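Local structure of bottromycin amidohydrolase (Streptomyces purpureus, 6I5S) at residues Gly330-Ala333 / Arg334-Glu338; Val215-Asp218 / Val219-Thr223. The protein probably acts as a zinc-dependent amidohydrolase that hydrolyses a thiazoline-containing intermediate and so serves as a gatekeeper of bottromycin biosynthesis. All coordinates share one frame; numbering follows the deposited sequence.

Interaction 1 of 2, residues Gly330-Ala333 / Arg334-Glu338; sequences GRIA and RALAE
The last two turns of the long helix 316-338 bring I332 against L336 on the inner side and R331 beside R334 on the outer side, an i to i+4 and an i to i+3 pairing within one continuous alpha-helix. The backbone follows the regular pattern: four successive amides, from R334 to A337, donate to the carbonyls of G330 to A333, and the shortest of these bonds, L336 N to I332 O, measures 2.8 Å. On the buried face I332 and L336 run side by side in the same direction. The branch methyl of the isoleucine does the touching, with I332 CG2 4.1 Å from L336 CD1, while L336 CG also packs over I332 O at 3.4 Å. L336 also packs on L230, L261 and A264, and A335 rests on L261 as well, which joins this end of the helix to neighbouring loops.

The outer face is polar. R331 O accepts the amide of A335 at 2.9 Å and is also approached by a water, which donates to this oxygen and accepts from R334 NE, both at 2.9 Å. With CG anti to the backbone N (chi1 179°) and the chain bending at chi3 (59°), the R334 side chain turns back along the helix, and its NE-H reaches that water. R331 CD lies 4.3 Å from R334 NH2, an oblique and loose approach, and the two arginine head groups do not meet: R331 NE stays 5.7 Å from R334 NH2. Two hydrogen bonds thus converge on R331 O, and the nearby arginine charge, bridged to it by the water, would probably polarise this carbonyl further, while the distance between the guanidinium groups is likely to soften their like-charge repulsion.

Interaction 2 of 2, residues Val215-Asp218 / Val219-Thr223; sequences VRLD and VALRT
Helix 217-223 is a short alpha-helix; within it L217 packs against L221, while V215 and the N-cap residue R216, just before it, meet V219. A220 N donates to R216 O (3.0 Å), the first i to i+4 bond of the turn. The leucine pair is the close-packed part, CG and CD1 of L217 both reaching CG and CD1 of L221. The two side chains meet at a slant, L217 CG lying 3.9 Å from L221 CD1, and L221 CG presses on L217 O at 3.3 Å. L217 also touches F233, and L221 touches E263. Replacing L221 by an alanine would remove its CG and both methyls, and the branched end of L217 would probably be left without its neighbour, with a gap beside E263. V215 crosses V219 at about a right angle, its CG1 4.1 Å from A220 CB, and it also touches F193 of helix 190-203.

The outer side touches through R216 CB, 3.8 Å from V219 CG2, before the exposed arginine ends lead away. D218 and R222 carry opposite charges but stop short of a salt bridge, D218 OD2 remaining 5.4 Å from R222 NH2. With CG between the backbone N and the carbonyl carbon (chi1 62°), the extended R222 chain passes beside V219, and R222 CG lies 3.3 Å from D218 O, the oxygen that accepts the R222 amide.

Reading from the N terminus, interaction 2 comes first, where the chain leaves a loop at V215 and enters helix 217-223; interaction 1 follows more than a hundred residues later, at the C-terminal end of helix 316-338. Each lies within one continuous run of residues and closes only a helical turn, and the two stand in series, neither nesting nor crossing. The centres of interactions 1 and 2 are about 18 Å apart, and they do not touch. The loop segments between them come close to both: E263 meets the helix of interaction 2, while its neighbour A264 meets that of interaction 1. Interaction 2 additionally leans on helix 190-203.

Interaction 1 of 2, residues Gly330-Ala333 / Arg334-Glu338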
ATOM      1  N   GLY A 330     -15.559  -3.548  -6.922  1.00 31.78           N
ATOM      2  CA  GLY A 330     -15.286  -2.129  -6.861  1.00 29.10           C
ATOM      3  C   GLY A 330     -16.527  -1.336  -6.546  1.00 29.87           C
ATOM      4  O   GLY A 330     -16.472  -0.371  -5.783  1.00 29.98           O
ATOM      5  N   ARG A 331     -17.678  -1.724  -7.127  1.00 31.13           N
ATOM      6  CA  ARG A 331     -18.923  -1.032  -6.791  1.00 31.23           C
ATOM      7  C   ARG A 331     -19.305  -1.247  -5.335  1.00 34.63           C
ATOM      8  O   ARG A 331     -19.882  -0.351  -4.711  1.00 34.44           O
ATOM      9  CB  ARG A 331     -20.041  -1.456  -7.756  1.00 34.76           C
ATOM     10  CG  ARG A 331     -19.758  -0.977  -9.205  1.00 39.24           C
ATOM     11  CD  ARG A 331     -21.029  -0.981 -10.032  1.00 62.08           C
ATOM     12  NE  ARG A 331     -21.437  -2.333 -10.409  1.00 68.83           N
ATOM     13  CZ  ARG A 331     -20.888  -3.023 -11.401  1.00 83.83           C
ATOM     14  NH1 ARG A 331     -19.899  -2.497 -12.117  1.00102.21           N
ATOM     15  NH2 ARG A 331     -21.329  -4.238 -11.675  1.00 75.48           N
ATOM     16  N   ILE A 332     -18.961  -2.399  -4.765  1.00 36.22           N
ATOM     17  CA  ILE A 332     -19.201  -2.622  -3.332  1.00 32.70           C
ATOM     18  C   ILE A 332     -18.340  -1.682  -2.492  1.00 28.23           C
ATOM     19  O   ILE A 332     -18.835  -1.067  -1.528  1.00 32.02           O
ATOM     20  CB  ILE A 332     -18.939  -4.083  -2.952  1.00 33.78           C
ATOM     21  CG1 ILE A 332     -19.997  -4.982  -3.587  1.00 39.27           C
ATOM     22  CG2 ILE A 332     -18.955  -4.219  -1.425  1.00 31.50           C
ATOM     23  CD1 ILE A 332     -19.739  -6.451  -3.403  1.00 47.73           C
ATOM     24  N   ALA A 333     -17.064  -1.522  -2.878  1.00 32.82           N
ATOM     25  CA  ALA A 333     -16.164  -0.565  -2.220  1.00 27.93           C
ATOM     26  C   ALA A 333     -16.739   0.842  -2.292  1.00 26.89           C
ATOM     27  O   ALA A 333     -16.767   1.554  -1.286  1.00 31.88           O
ATOM     28  CB  ALA A 333     -14.775  -0.621  -2.858  1.00 27.87           C
ATOM     29  N   ARG A 334     -17.286   1.244  -3.470  1.00 32.30           N
ATOM     30  CA  ARG A 334     -17.890   2.580  -3.572  1.00 32.61           C
ATOM     31  C   ARG A 334     -19.104   2.699  -2.672  1.00 33.85           C
ATOM     32  O   ARG A 334     -19.298   3.715  -1.988  1.00 36.18           O
ATOM     33  CB  ARG A 334     -18.298   2.921  -5.007  1.00 38.36           C
ATOM     34  CG  ARG A 334     -18.956   4.340  -5.099  1.00 52.37           C
ATOM     35  CD  ARG A 334     -19.340   4.738  -6.492  1.00 77.11           C
ATOM     36  NE  ARG A 334     -20.277   3.802  -7.101  1.00104.41           N
ATOM     37  CZ  ARG A 334     -20.925   4.025  -8.238  1.00121.58           C
ATOM     38  NH1 ARG A 334     -20.758   5.171  -8.892  1.00127.30           N
ATOM     39  NH2 ARG A 334     -21.746   3.102  -8.715  1.00129.03           N
ATOM     40  N   ALA A 335     -19.933   1.662  -2.645  1.00 31.20           N
ATOM     41  CA  ALA A 335     -21.143   1.715  -1.840  1.00 30.54           C
ATOM     42  C   ALA A 335     -20.802   1.789  -0.356  1.00 31.96           C
ATOM     43  O   ALA A 335     -21.483   2.480   0.418  1.00 34.77           O
ATOM     44  CB  ALA A 335     -22.014   0.479  -2.133  1.00 35.33           C
ATOM     45  N   LEU A 336     -19.740   1.096   0.052  1.00 34.16           N
ATOM     46  CA  LEU A 336     -19.267   1.198   1.431  1.00 29.06           C
ATOM     47  C   LEU A 336     -18.840   2.631   1.771  1.00 28.87           C
ATOM     48  O   LEU A 336     -19.192   3.168   2.836  1.00 35.03           O
ATOM     49  CB  LEU A 336     -18.122   0.199   1.637  1.00 27.64           C
ATOM     50  CG  LEU A 336     -18.517  -1.257   1.842  1.00 31.69           C
ATOM     51  CD1 LEU A 336     -17.314  -2.214   1.700  1.00 31.15           C
ATOM     52  CD2 LEU A 336     -19.147  -1.400   3.219  1.00 35.34           C
ATOM     53  N   ALA A 337     -18.084   3.273   0.864  1.00 33.44           N
ATOM     54  CA  ALA A 337     -17.678   4.655   1.087  1.00 32.82           C
ATOM     55  C   ALA A 337     -18.889   5.565   1.225  1.00 41.40           C
ATOM     56  O   ALA A 337     -18.936   6.431   2.104  1.00 38.02           O
ATOM     57  CB  ALA A 337     -16.787   5.116  -0.045  1.00 34.95           C
ATOM     58  N   GLU A 338     -19.913   5.339   0.400  1.00 35.99           N
ATOM     59  CA  GLU A 338     -21.132   6.140   0.488  1.00 42.37           C
ATOM     60  C   GLU A 338     -21.873   5.901   1.790  1.00 39.79           C
ATOM     61  O   GLU A 338     -22.578   6.792   2.265  1.00 42.57           O
ATOM     62  CB  GLU A 338     -22.046   5.851  -0.711  1.00 49.61           C
ATOM     63  CG  GLU A 338     -21.592   6.552  -1.990  1.00 67.09           C
ATOM     64  CD  GLU A 338     -22.215   5.973  -3.255  1.00 86.79           C
ATOM     65  OE1 GLU A 338     -23.091   5.089  -3.150  1.00 94.44           O
ATOM     66  OE2 GLU A 338     -21.812   6.399  -4.362  1.00 88.51           O
TER
HETATM   67  O   HOH W   1     -21.684   1.609  -5.917  1.00 48.66           O

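Interaction 2 of 2, residues Val215-Asp218 / Val219-Thr223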
ATOM      1  N   VAL A 215     -15.853 -15.775  12.686  1.00 30.66           N
ATOM      2  CA  VAL A 215     -16.250 -14.531  13.338  1.00 31.62           C
ATOM      3  C   VAL A 215     -17.320 -13.815  12.509  1.00 34.16           C
ATOM      4  O   VAL A 215     -17.153 -13.602  11.291  1.00 34.25           O
ATOM      5  CB  VAL A 215     -15.049 -13.623  13.571  1.00 31.67           C
ATOM      6  CG1 VAL A 215     -15.475 -12.234  14.132  1.00 32.80           C
ATOM      7  CG2 VAL A 215     -14.024 -14.298  14.547  1.00 32.65           C
ATOM      8  N   ARG A 216     -18.356 -13.354  13.203  1.00 35.37           N
ATOM      9  CA  ARG A 216     -19.405 -12.547  12.599  1.00 35.43           C
ATOM     10  C   ARG A 216     -18.837 -11.267  12.017  1.00 30.43           C
ATOM     11  O   ARG A 216     -17.976 -10.601  12.596  1.00 32.60           O
ATOM     12  CB  ARG A 216     -20.464 -12.184  13.641  1.00 33.92           C
ATOM     13  CG  ARG A 216     -21.311 -13.376  14.187  1.00 46.94           C
ATOM     14  CD  ARG A 216     -22.083 -12.948  15.413  1.00 41.79           C
ATOM     15  NE  ARG A 216     -22.981 -13.991  15.939  1.00 45.37           N
ATOM     16  CZ  ARG A 216     -22.606 -14.968  16.760  1.00 57.03           C
ATOM     17  NH1 ARG A 216     -21.341 -15.049  17.161  1.00 41.93           N
ATOM     18  NH2 ARG A 216     -23.497 -15.872  17.192  1.00 54.23           N
ATOM     19  N   LEU A 217     -19.363 -10.870  10.865  1.00 33.03           N
ATOM     20  CA  LEU A 217     -18.826  -9.683  10.218  1.00 33.07           C
ATOM     21  C   LEU A 217     -19.002  -8.468  11.109  1.00 32.63           C
ATOM     22  O   LEU A 217     -18.096  -7.634  11.220  1.00 34.37           O
ATOM     23  CB  LEU A 217     -19.507  -9.446   8.876  1.00 33.13           C
ATOM     24  CG  LEU A 217     -19.226  -8.166   8.157  1.00 34.91           C
ATOM     25  CD1 LEU A 217     -17.769  -8.090   7.731  1.00 35.23           C
ATOM     26  CD2 LEU A 217     -20.148  -8.076   6.936  1.00 41.28           C
ATOM     27  N   ASP A 218     -20.164  -8.337  11.737  1.00 35.06           N
ATOM     28  CA  ASP A 218     -20.402  -7.141  12.536  1.00 44.49           C
ATOM     29  C   ASP A 218     -19.457  -7.082  13.726  1.00 45.89           C
ATOM     30  O   ASP A 218     -19.009  -6.002  14.105  1.00 38.31           O
ATOM     31  CB  ASP A 218     -21.857  -7.081  13.008  1.00 50.46           C
ATOM     32  CG  ASP A 218     -22.423  -8.439  13.268  1.00 94.74           C
ATOM     33  OD1 ASP A 218     -22.562  -9.211  12.287  1.00108.00           O
ATOM     34  OD2 ASP A 218     -22.698  -8.745  14.450  1.00109.91           O
ATOM     35  N   VAL A 219     -19.144  -8.231  14.327  1.00 34.83           N
ATOM     36  CA  VAL A 219     -18.151  -8.261  15.405  1.00 34.23           C
ATOM     37  C   VAL A 219     -16.770  -7.835  14.901  1.00 35.78           C
ATOM     38  O   VAL A 219     -16.048  -7.056  15.550  1.00 32.87           O
ATOM     39  CB  VAL A 219     -18.144  -9.677  16.031  1.00 35.08           C
ATOM     40  CG1 VAL A 219     -17.069  -9.825  17.035  1.00 39.55           C
ATOM     41  CG2 VAL A 219     -19.490  -9.994  16.619  1.00 38.17           C
ATOM     42  N   ALA A 220     -16.362  -8.334  13.738  1.00 32.18           N
ATOM     43  CA  ALA A 220     -15.071  -7.973  13.196  1.00 30.34           C
ATOM     44  C   ALA A 220     -14.999  -6.486  12.887  1.00 31.49           C
ATOM     45  O   ALA A 220     -13.976  -5.834  13.152  1.00 33.03           O
ATOM     46  CB  ALA A 220     -14.782  -8.784  11.946  1.00 31.76           C
ATOM     47  N   LEU A 221     -16.065  -5.921  12.325  1.00 31.21           N
ATOM     48  CA  LEU A 221     -16.050  -4.516  11.942  1.00 32.28           C
ATOM     49  C   LEU A 221     -15.901  -3.613  13.145  1.00 39.00           C
ATOM     50  O   LEU A 221     -15.246  -2.574  13.064  1.00 38.75           O
ATOM     51  CB  LEU A 221     -17.321  -4.132  11.187  1.00 36.28           C
ATOM     52  CG  LEU A 221     -17.437  -4.746   9.811  1.00 32.35           C
ATOM     53  CD1 LEU A 221     -18.879  -4.452   9.251  1.00 36.84           C
ATOM     54  CD2 LEU A 221     -16.367  -4.302   8.870  1.00 36.33           C
ATOM     55  N   ARG A 222     -16.496  -3.968  14.269  1.00 32.39           N
ATOM     56  CA  ARG A 222     -16.393  -3.087  15.416  1.00 36.07           C
ATOM     57  C   ARG A 222     -15.158  -3.328  16.273  1.00 37.98           C
ATOM     58  O   ARG A 222     -14.890  -2.515  17.154  1.00 39.30           O
ATOM     59  CB  ARG A 222     -17.665  -3.164  16.291  1.00 45.18           C
ATOM     60  CG  ARG A 222     -17.967  -4.470  16.896  1.00 45.93           C
ATOM     61  CD  ARG A 222     -19.218  -4.317  17.882  1.00 49.01           C
ATOM     62  NE  ARG A 222     -19.925  -5.548  18.119  1.00 56.47           N
ATOM     63  CZ  ARG A 222     -19.581  -6.466  19.014  1.00 73.49           C
ATOM     64  NH1 ARG A 222     -18.481  -6.298  19.750  1.00 83.83           N
ATOM     65  NH2 ARG A 222     -20.342  -7.556  19.167  1.00 64.01           N
ATOM     66  N   THR A 223     -14.402  -4.399  16.051  1.00 33.55           N
ATOM     67  CA  THR A 223     -13.221  -4.681  16.870  1.00 27.98           C
ATOM     68  C   THR A 223     -11.912  -4.530  16.110  1.00 32.13           C
ATOM     69  O   THR A 223     -10.880  -4.276  16.730  1.00 36.65           O
ATOM     70  CB  THR A 223     -13.265  -6.098  17.472  1.00 35.26           C
ATOM     71  OG1 THR A 223     -13.367  -7.080  16.436  1.00 38.81           O
ATOM     72  CG2 THR A 223     -14.420  -6.271  18.444  1.00 35.17           C
TER